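Local coordinates for protein amidase, hydantoinase/carbamoylase family (Paraburkholderia phymatum, PDB 6C0D) that probably hydrolyses N-carbamoyl-L-amino acids as a zinc-dependent, homodimeric amidase of the peptidase M20 family, at residues L21-K26 and E399-V403; L25-R29 and W98-L103. All coordinates share one frame; numbering follows the deposited sequence. Where two conformers were deposited one is given.

Interaction 1 (L21-K26 and E399-V403); sequences LLDDLK and EQHIV
L22 and K26, one turn apart on the N-terminal helix 18-30, meet E399 of the C-terminal helix 399-419. This helix-helix contact joins the two ends of the chain in the zinc-binding catalytic domain of an M20 fold. The segment axes come within 11.1 Å at an angle of 109°. The helices cross steeply, and side chains of 21-26 bridge the gap. K26 can be followed outward. CB and CG make no contact with 399-403. The chain runs fully extended through CD, with chi3 -177°, and CE passes 3.2 Å from E399 OE2. NZ then forms a salt bridge of 2.9 Å to E399 OE2, reaching it on the syn side and 16° out of the carboxylate plane. The pair lies at the exposed margin. A water donates to E399 OE1 and is only weakly held by K26 NZ. Next to the charges the contact is apolar. I402 CG2 sits 3.6 Å from L25 CD1 and also faces L22 CD2. The other branch of L22 divides its contacts: CD1 is 3.5 Å from E399 OE1, the carboxylate oxygen that K26 does not bind, and 3.9 Å from V403 CG2. L21 CD2, on a buried side chain, lies 4.1 Å from I402 O.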
loop_
_atom_site.group_PDB
_atom_site.type_symbol
_atom_site.label_atom_id
_atom_site.label_comp_id
_atom_site.label_asym_id
_atom_site.label_seq_id
_atom_site.Cartn_x
_atom_site.Cartn_y
_atom_site.Cartn_z
ATOM N N LEU A 21 -0.472 -41.388 -22.265
ATOM C CA LEU A 21 -0.415 -39.935 -22.085
ATOM C C LEU A 21 -0.552 -39.546 -20.615
ATOM O O LEU A 21 0.286 -38.814 -20.072
ATOM C CB LEU A 21 -1.526 -39.277 -22.895
ATOM C CG LEU A 21 -1.726 -37.788 -22.640
ATOM C CD1 LEU A 21 -0.581 -37.010 -23.294
ATOM C CD2 LEU A 21 -3.088 -37.357 -23.180
ATOM N N LEU A 22 -1.619 -40.013 -19.961
ATOM C CA LEU A 22 -1.847 -39.663 -18.560
ATOM C C LEU A 22 -0.752 -40.221 -17.654
ATOM O O LEU A 22 -0.351 -39.569 -16.681
ATOM C CB LEU A 22 -3.229 -40.160 -18.114
ATOM C CG LEU A 22 -4.322 -39.327 -18.791
ATOM C CD1 LEU A 22 -5.690 -40.015 -18.714
ATOM C CD2 LEU A 22 -4.367 -37.951 -18.163
ATOM N N ASP A 23 -0.265 -41.437 -17.940
ATOM C CA ASP A 23 0.807 -42.014 -17.119
ATOM C C ASP A 23 2.044 -41.120 -17.136
ATOM O O ASP A 23 2.662 -40.877 -16.093
ATOM C CB ASP A 23 1.183 -43.421 -17.611
ATOM C CG ASP A 23 0.124 -44.484 -17.290
ATOM O OD1 ASP A 23 -0.876 -44.181 -16.595
ATOM O OD2 ASP A 23 0.306 -45.641 -17.743
ATOM N N ASP A 24 2.431 -40.636 -18.324
ATOM C CA ASP A 24 3.595 -39.751 -18.420
ATOM C C ASP A 24 3.347 -38.416 -17.715
ATOM O O ASP A 24 4.247 -37.885 -17.056
ATOM C CB ASP A 24 3.977 -39.502 -19.876
ATOM C CG ASP A 24 4.802 -40.637 -20.483
ATOM O OD1 ASP A 24 5.351 -41.474 -19.727
ATOM O OD2 ASP A 24 4.914 -40.673 -21.718
ATOM N N LEU A 25 2.145 -37.843 -17.853
ATOM C CA LEU A 25 1.854 -36.605 -17.133
ATOM C C LEU A 25 1.972 -36.802 -15.630
ATOM O O LEU A 25 2.491 -35.931 -14.920
ATOM C CB LEU A 25 0.459 -36.081 -17.485
ATOM C CG LEU A 25 0.435 -35.271 -18.777
ATOM C CD1 LEU A 25 -1.004 -34.994 -19.130
ATOM C CD2 LEU A 25 1.216 -33.964 -18.618
ATOM N N LYS A 26 1.494 -37.943 -15.124
ATOM C CA LYS A 26 1.540 -38.171 -13.689
ATOM C C LYS A 26 2.945 -38.512 -13.220
ATOM O O LYS A 26 3.317 -38.152 -12.099
ATOM C CB LYS A 26 0.557 -39.270 -13.299
ATOM C CG LYS A 26 -0.878 -38.859 -13.560
ATOM C CD LYS A 26 -1.844 -39.990 -13.277
ATOM C CE LYS A 26 -3.276 -39.587 -13.622
ATOM N NZ LYS A 26 -4.237 -40.684 -13.311
ATOM N N GLU A 399 -9.482 -35.233 -16.615
ATOM C CA GLU A 399 -8.666 -36.127 -17.442
ATOM C C GLU A 399 -9.228 -36.255 -18.850
ATOM O O GLU A 399 -8.472 -36.292 -19.824
ATOM C CB GLU A 399 -8.547 -37.514 -16.803
ATOM C CG GLU A 399 -7.756 -37.505 -15.496
ATOM C CD GLU A 399 -7.201 -38.872 -15.097
ATOM O OE1 GLU A 399 -7.569 -39.901 -15.705
ATOM O OE2 GLU A 399 -6.374 -38.909 -14.169
ATOM N N GLN A 400 -10.551 -36.336 -18.992
ATOM C CA GLN A 400 -11.123 -36.444 -20.334
ATOM C C GLN A 400 -10.842 -35.202 -21.171
ATOM O O GLN A 400 -10.790 -35.280 -22.405
ATOM C CB GLN A 400 -12.630 -36.704 -20.243
ATOM C CG GLN A 400 -13.375 -35.678 -19.396
ATOM C CD GLN A 400 -14.874 -35.794 -19.534
ATOM O OE1 GLN A 400 -15.436 -35.440 -20.567
ATOM N NE2 GLN A 400 -15.533 -36.303 -18.494
ATOM N N HIS A 401 -10.664 -34.042 -20.537
ATOM C CA HIS A 401 -10.319 -32.863 -21.330
ATOM C C HIS A 401 -8.825 -32.803 -21.654
ATOM O O HIS A 401 -8.442 -32.273 -22.710
ATOM C CB HIS A 401 -10.778 -31.594 -20.604
ATOM C CG HIS A 401 -12.258 -31.561 -20.368
ATOM N ND1 HIS A 401 -12.853 -30.764 -19.410
ATOM C CD2 HIS A 401 -13.263 -32.249 -20.962
ATOM C CE1 HIS A 401 -14.159 -30.976 -19.414
ATOM N NE2 HIS A 401 -14.438 -31.863 -20.356
ATOM N N ILE A 402 -7.977 -33.342 -20.772
ATOM C CA ILE A 402 -6.562 -33.510 -21.127
ATOM C C ILE A 402 -6.428 -34.420 -22.347
ATOM O O ILE A 402 -5.665 -34.137 -23.281
ATOM C CB ILE A 402 -5.776 -34.073 -19.927
ATOM C CG1 ILE A 402 -5.835 -33.112 -18.737
ATOM C CG2 ILE A 402 -4.315 -34.399 -20.348
ATOM C CD1 ILE A 402 -5.299 -33.712 -17.417
ATOM N N VAL A 403 -7.170 -35.528 -22.348
ATOM C CA VAL A 403 -7.146 -36.468 -23.466
ATOM C C VAL A 403 -7.671 -35.811 -24.736
ATOM O O VAL A 403 -7.072 -35.937 -25.808
ATOM C CB VAL A 403 -7.958 -37.730 -23.111
ATOM C CG1 VAL A 403 -8.177 -38.608 -24.361
ATOM C CG2 VAL A 403 -7.237 -38.506 -22.011
HETATM O O HOH W 1 -6.179 -42.563 -15.299
#

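Interaction 2 (L25-R29 and W98-L103); sequences LKTLR and WLDGAL. With ZN (zinc ion), chain B.
The guanidinium of R29, in one of its two deposited conformers, lies flat on the indole of W98, with the two planes only 3° apart. This is a stacked cation-pi contact: R29 CZ stands 3.7 Å from the centroid of the five-membered ring and 13° off its normal. NH1 lies over the CD2-CE2 bond, and NH2 lies over CD1. The R29 side chain leaves its helix with CG anti to the backbone N (chi1 179°). Its CG and CD pass along W98 CB before the bend at chi3 lays the planar end on the ring. The opposite face of the indole is covered by L99 CD2, from the next residue, so in this conformer the ring is held between a cation and a methyl group. W98 NE1 donates to D396 OD1. This bond helps fix the rotation of the ring.

L25 O lies at the ring edge, in its plane. A water donates to this oxygen at 2.7 Å and to W98 O at 2.9 Å, tying helix to loop. Beyond it the contact is apolar. L25 CB meets W98 CZ3, L25 CD2 packs on A102 CB and L99 CD2, and L28 CD2 is 3.7 Å from A102 CB. D100 takes no part in this packing. Its OD1 binds the zinc ion at 2.2 Å, together with H89, H196 and two waters. E395 OE1 accepts from both L99 N and D100 N, which helps set the metal-binding turn. G101 is the N-cap of helix 102-117. The loop therefore lies between helix 18-30 and the zinc site, with I402 of helix 399-419 and I197 of strand 189-198 packing on L99 and L103.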
loop_
_atom_site.group_PDB
_atom_site.type_symbol
_atom_site.label_atom_id
_atom_site.label_comp_id
_atom_site.label_asym_id
_atom_site.label_seq_id
_atom_site.Cartn_x
_atom_site.Cartn_y
_atom_site.Cartn_z
ATOM N N LEU A 25 2.145 -37.843 -17.853
ATOM C CA LEU A 25 1.854 -36.605 -17.133
ATOM C C LEU A 25 1.972 -36.802 -15.630
ATOM O O LEU A 25 2.491 -35.931 -14.920
ATOM C CB LEU A 25 0.459 -36.081 -17.485
ATOM C CG LEU A 25 0.435 -35.271 -18.777
ATOM C CD1 LEU A 25 -1.004 -34.994 -19.130
ATOM C CD2 LEU A 25 1.216 -33.964 -18.618
ATOM N N LYS A 26 1.494 -37.943 -15.124
ATOM C CA LYS A 26 1.540 -38.171 -13.689
ATOM C C LYS A 26 2.945 -38.512 -13.220
ATOM O O LYS A 26 3.317 -38.152 -12.099
ATOM C CB LYS A 26 0.557 -39.270 -13.299
ATOM C CG LYS A 26 -0.878 -38.859 -13.560
ATOM C CD LYS A 26 -1.844 -39.990 -13.277
ATOM C CE LYS A 26 -3.276 -39.587 -13.622
ATOM N NZ LYS A 26 -4.237 -40.684 -13.311
ATOM N N THR A 27 3.738 -39.185 -14.059
ATOM C CA THR A 27 5.132 -39.427 -13.699
ATOM C C THR A 27 5.908 -38.117 -13.623
ATOM O O THR A 27 6.663 -37.894 -12.669
ATOM C CB THR A 27 5.777 -40.396 -14.693
ATOM O OG1 THR A 27 5.078 -41.651 -14.644
ATOM C CG2 THR A 27 7.256 -40.626 -14.331
ATOM N N LEU A 28 5.698 -37.216 -14.590
ATOM C CA LEU A 28 6.372 -35.923 -14.531
ATOM C C LEU A 28 5.948 -35.147 -13.285
ATOM O O LEU A 28 6.780 -34.513 -12.625
ATOM C CB LEU A 28 6.100 -35.126 -15.810
ATOM C CG LEU A 28 6.766 -33.746 -15.933
ATOM C CD1 LEU A 28 8.283 -33.823 -15.654
ATOM C CD2 LEU A 28 6.501 -33.133 -17.305
ATOM N N ARG A 29 4.663 -35.233 -12.920
ATOM C CA ARG A 29 4.184 -34.573 -11.708
ATOM C C ARG A 29 4.943 -35.031 -10.468
ATOM O O ARG A 29 5.151 -34.240 -9.543
ATOM C CB ARG A 29 2.686 -34.833 -11.525
ATOM C CG ARG A 29 2.080 -34.200 -10.272
ATOM C CD ARG A 29 0.676 -34.744 -9.992
ATOM N NE ARG A 29 -0.206 -33.744 -9.388
ATOM C CZ ARG A 29 -1.533 -33.762 -9.496
ATOM N NH1 ARG A 29 -2.136 -34.729 -10.179
ATOM N NH2 ARG A 29 -2.258 -32.812 -8.932
ATOM N N TRP A 98 0.481 -28.745 -11.885
ATOM C CA TRP A 98 1.043 -29.935 -12.514
ATOM C C TRP A 98 0.872 -29.950 -14.023
ATOM O O TRP A 98 1.455 -30.813 -14.689
ATOM C CB TRP A 98 0.444 -31.203 -11.893
ATOM C CG TRP A 98 -0.948 -31.592 -12.325
ATOM C CD1 TRP A 98 -2.123 -30.938 -12.041
ATOM C CD2 TRP A 98 -1.314 -32.779 -13.049
ATOM N NE1 TRP A 98 -3.193 -31.636 -12.575
ATOM C CE2 TRP A 98 -2.718 -32.761 -13.204
ATOM C CE3 TRP A 98 -0.583 -33.841 -13.607
ATOM C CZ2 TRP A 98 -3.408 -33.776 -13.878
ATOM C CZ3 TRP A 98 -1.265 -34.845 -14.271
ATOM C CH2 TRP A 98 -2.668 -34.806 -14.402
ATOM N N LEU A 99 0.106 -29.018 -14.586
ATOM C CA LEU A 99 -0.112 -29.017 -16.025
ATOM C C LEU A 99 0.448 -27.801 -16.744
ATOM O O LEU A 99 0.603 -27.857 -17.965
ATOM C CB LEU A 99 -1.612 -29.138 -16.336
ATOM C CG LEU A 99 -2.277 -30.407 -15.794
ATOM C CD1 LEU A 99 -3.791 -30.328 -15.957
ATOM C CD2 LEU A 99 -1.722 -31.645 -16.495
ATOM N N ASP A 100 0.740 -26.703 -16.045
ATOM C CA ASP A 100 1.328 -25.553 -16.722
ATOM C C ASP A 100 2.685 -25.942 -17.272
ATOM O O ASP A 100 3.601 -26.276 -16.513
ATOM C CB ASP A 100 1.457 -24.356 -15.774
ATOM C CG ASP A 100 1.879 -23.067 -16.505
ATOM O OD1 ASP A 100 2.684 -23.138 -17.463
ATOM O OD2 ASP A 100 1.391 -21.980 -16.129
ATOM N N GLY A 101 2.808 -25.892 -18.591
ATOM C CA GLY A 101 4.026 -26.300 -19.254
ATOM C C GLY A 101 4.096 -27.790 -19.507
ATOM O O GLY A 101 4.272 -28.208 -20.654
ATOM N N ALA A 102 3.938 -28.602 -18.452
ATOM C CA ALA A 102 4.001 -30.054 -18.592
ATOM C C ALA A 102 3.043 -30.565 -19.663
ATOM O O ALA A 102 3.375 -31.484 -20.423
ATOM C CB ALA A 102 3.690 -30.714 -17.246
ATOM N N LEU A 103 1.851 -29.975 -19.743
ATOM C CA LEU A 103 0.871 -30.425 -20.728
ATOM C C LEU A 103 1.463 -30.478 -22.133
ATOM O O LEU A 103 1.359 -31.496 -22.826
ATOM C CB LEU A 103 -0.349 -29.506 -20.712
ATOM C CG LEU A 103 -1.495 -30.031 -21.577
ATOM C CD1 LEU A 103 -2.447 -30.874 -20.713
ATOM C CD2 LEU A 103 -2.261 -28.881 -22.255
HETATM ZN ZN ZN B . 3.500 -22.109 -19.181
HETATM O O HOH W 2 2.954 -33.249 -15.168
HETATM O O HOH W 3 3.439 -20.300 -18.099
HETATM O O HOH W 4 4.040 -20.979 -21.056
#

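In the fold
Interactions 1 and 2 use overlapping parts of helix 18-30 and share L25 and K26. Their centres are 9 Å apart. I402 joins them: its CD1 is 4.0 Å from L99 CD1 and also 4.0 Å from W98 CZ2, while its CG2 is 4.0 Å from L103 CD1. Helix 18-30, the 98-103 turn and the start of helix 399-419 thus form one apolar cluster. Interaction 2 carries the zinc ligand D100; interaction 1 carries none. The side chain of L25, the shared residue, is about 12 Å from the zinc ion and about 10 Å from that of D100. Interaction 1 adjoins the metal-binding turn through I402.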